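Predicted component of a thermophile-specific DNA repair system, contains a RAMP domain (Methanopyrus kandleri, PDB 4N0L) is the Csm3 protein of a type III-A CRISPR antiviral system, an RRM-like RAMP protein that binds crRNA and carries a zinc ion. Local coordinates at residues A[46-51]-A[174-179]. Numbering follows the deposited sequence.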
loop_
_atom_site.group_PDB
_atom_site.type_symbol
_atom_site.label_atom_id
_atom_site.label_comp_id
_atom_site.label_asym_id
_atom_site.label_seq_id
_atom_site.Cartn_x
_atom_site.Cartn_y
_atom_site.Cartn_z
ATOM N N TYR A 46 -8.419 -4.101 -22.148
ATOM C CA TYR A 46 -8.921 -2.929 -21.441
ATOM C C TYR A 46 -7.857 -2.350 -20.515
ATOM O O TYR A 46 -6.967 -3.069 -20.067
ATOM C CB TYR A 46 -10.179 -3.292 -20.648
ATOM C CG TYR A 46 -11.405 -3.475 -21.511
ATOM C CD1 TYR A 46 -12.035 -2.381 -22.093
ATOM C CD2 TYR A 46 -11.928 -4.738 -21.751
ATOM C CE1 TYR A 46 -13.157 -2.541 -22.885
ATOM C CE2 TYR A 46 -13.049 -4.908 -22.544
ATOM C CZ TYR A 46 -13.658 -3.805 -23.107
ATOM O OH TYR A 46 -14.774 -3.969 -23.896
ATOM N N PRO A 47 -7.946 -1.044 -20.228
ATOM C CA PRO A 47 -7.004 -0.432 -19.289
ATOM C C PRO A 47 -7.201 -0.962 -17.878
ATOM O O PRO A 47 -8.310 -1.357 -17.518
ATOM C CB PRO A 47 -7.348 1.056 -19.372
ATOM C CG PRO A 47 -8.785 1.073 -19.758
ATOM C CD PRO A 47 -8.925 -0.065 -20.728
ATOM N N TYR A 48 -6.132 -0.974 -17.091
ATOM C CA TYR A 48 -6.218 -1.441 -15.717
ATOM C C TYR A 48 -5.056 -0.884 -14.913
ATOM O O TYR A 48 -4.132 -0.294 -15.471
ATOM C CB TYR A 48 -6.233 -2.974 -15.664
ATOM C CG TYR A 48 -4.874 -3.635 -15.785
ATOM C CD1 TYR A 48 -4.358 -4.392 -14.742
ATOM C CD2 TYR A 48 -4.109 -3.501 -16.938
ATOM C CE1 TYR A 48 -3.121 -5.001 -14.840
ATOM C CE2 TYR A 48 -2.866 -4.107 -17.046
ATOM C CZ TYR A 48 -2.379 -4.855 -15.993
ATOM O OH TYR A 48 -1.147 -5.461 -16.085
ATOM N N VAL A 49 -5.116 -1.050 -13.597
ATOM C CA VAL A 49 -4.027 -0.616 -12.736
ATOM C C VAL A 49 -3.406 -1.820 -12.040
ATOM O O VAL A 49 -4.043 -2.442 -11.188
ATOM C CB VAL A 49 -4.498 0.396 -11.683
ATOM C CG1 VAL A 49 -3.306 0.944 -10.915
ATOM C CG2 VAL A 49 -5.272 1.528 -12.347
ATOM N N PRO A 50 -2.166 -2.165 -12.418
ATOM C CA PRO A 50 -1.440 -3.282 -11.804
ATOM C C PRO A 50 -1.302 -3.114 -10.296
ATOM O O PRO A 50 -1.115 -1.993 -9.816
ATOM C CB PRO A 50 -0.069 -3.230 -12.485
ATOM C CG PRO A 50 -0.313 -2.527 -13.779
ATOM C CD PRO A 50 -1.400 -1.532 -13.505
ATOM N N GLY A 51 -1.405 -4.216 -9.562
ATOM C CA GLY A 51 -1.277 -4.186 -8.118
ATOM C C GLY A 51 0.061 -3.639 -7.665
ATOM O O GLY A 51 0.137 -2.884 -6.693
ATOM N N PHE A 174 -1.469 -5.952 -3.412
ATOM C CA PHE A 174 -2.570 -5.357 -4.157
ATOM C C PHE A 174 -2.930 -6.223 -5.352
ATOM O O PHE A 174 -2.062 -6.601 -6.136
ATOM C CB PHE A 174 -2.212 -3.947 -4.634
ATOM C CG PHE A 174 -2.147 -2.921 -3.536
ATOM C CD1 PHE A 174 -3.128 -1.950 -3.426
ATOM C CD2 PHE A 174 -1.108 -2.924 -2.620
ATOM C CE1 PHE A 174 -3.075 -1.000 -2.424
ATOM C CE2 PHE A 174 -1.051 -1.978 -1.614
ATOM C CZ PHE A 174 -2.036 -1.016 -1.516
ATOM N N ARG A 175 -4.209 -6.544 -5.489
ATOM C CA ARG A 175 -4.673 -7.274 -6.660
ATOM C C ARG A 175 -4.711 -6.328 -7.851
ATOM O O ARG A 175 -4.970 -5.133 -7.687
ATOM C CB ARG A 175 -6.060 -7.871 -6.418
ATOM C CG ARG A 175 -6.459 -8.951 -7.407
ATOM C CD ARG A 175 -7.527 -9.857 -6.822
ATOM N NE ARG A 175 -8.003 -10.842 -7.789
ATOM C CZ ARG A 175 -8.849 -10.563 -8.775
ATOM N NH1 ARG A 175 -9.298 -9.326 -8.928
ATOM N NH2 ARG A 175 -9.237 -11.515 -9.612
ATOM N N ASP A 176 -4.439 -6.852 -9.042
ATOM C CA ASP A 176 -4.582 -6.063 -10.258
ATOM C C ASP A 176 -6.001 -5.510 -10.323
ATOM O O ASP A 176 -6.971 -6.250 -10.160
ATOM C CB ASP A 176 -4.265 -6.898 -11.502
ATOM C CG ASP A 176 -2.779 -7.155 -11.671
ATOM O OD1 ASP A 176 -1.980 -6.510 -10.960
ATOM O OD2 ASP A 176 -2.409 -7.993 -12.522
ATOM N N ALA A 177 -6.112 -4.201 -10.530
ATOM C CA ALA A 177 -7.410 -3.539 -10.546
ATOM C C ALA A 177 -7.937 -3.405 -11.969
ATOM O O ALA A 177 -7.465 -2.573 -12.743
ATOM C CB ALA A 177 -7.317 -2.171 -9.881
ATOM N N HIS A 178 -8.922 -4.229 -12.301
ATOM C CA HIS A 178 -9.520 -4.222 -13.628
ATOM C C HIS A 178 -10.856 -3.492 -13.589
ATOM O O HIS A 178 -11.487 -3.416 -12.536
ATOM C CB HIS A 178 -9.700 -5.655 -14.141
ATOM C CG HIS A 178 -8.413 -6.358 -14.437
ATOM N ND1 HIS A 178 -7.802 -6.305 -15.674
ATOM C CD2 HIS A 178 -7.611 -7.126 -13.661
ATOM C CE1 HIS A 178 -6.689 -7.011 -15.647
ATOM N NE2 HIS A 178 -6.549 -7.521 -14.432
ATOM N N PRO A 179 -11.298 -2.954 -14.736
ATOM C CA PRO A 179 -12.585 -2.250 -14.736
ATOM C C PRO A 179 -13.747 -3.176 -14.386
ATOM O O PRO A 179 -13.762 -4.333 -14.808
ATOM C CB PRO A 179 -12.705 -1.731 -16.175
ATOM C CG PRO A 179 -11.794 -2.591 -16.979
ATOM C CD PRO A 179 -10.666 -2.962 -16.066
HETATM O O HOH W 1 -8.664 -5.025 -17.895
HETATM O O HOH W 2 -0.091 -7.287 -13.902
#
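Val49 and Ala177 trade both backbone hydrogen bonds of an antiparallel hydrogen-bonded pair, Val49 N to Ala177 O at 2.9 Å and Ala177 N to Val49 O at 2.8 Å, forming a single bridge. Beyond it, Gly51 N donates to OD1 of Asp176 (2.7 Å, nearly straight at 173°), which accepts on its anti lone pair. Pro50 occupies the N-cap position, so this carboxylate takes up an amide in the first turn of helix 51-69. Gly51 CA approaches Phe174 O to 3.2 Å in a CA-H...O contact; with no side chain on Gly51 the two backbones can come this close.

Tyr48 CG lies between its own N and carbonyl carbon (chi1 81°), which sets the ring beside the imidazole of His178, the two planes only 7° from parallel but displaced, with little overlap; CD1 lies over one imidazole face, 3.6 Å from His178 CE1. The Asp176 carboxyl carbon meets the phenol at its edge, and one water joins Tyr48 OH to Asp176 OD2. A second water binds His178 ND1 and, weakly, Tyr46 O.

Further out, Pro179 CD abuts Pro47 O, and Phe188 of helix 181-191 packs on both prolines. His178 bonds through its backbone to Gly225, tying the loop after strand 172-174 to strand 223-231 of the RRM-like sheet. With a carboxylate at the amino end of helix 51-69, the helix dipole would probably stabilise the charge on Asp176.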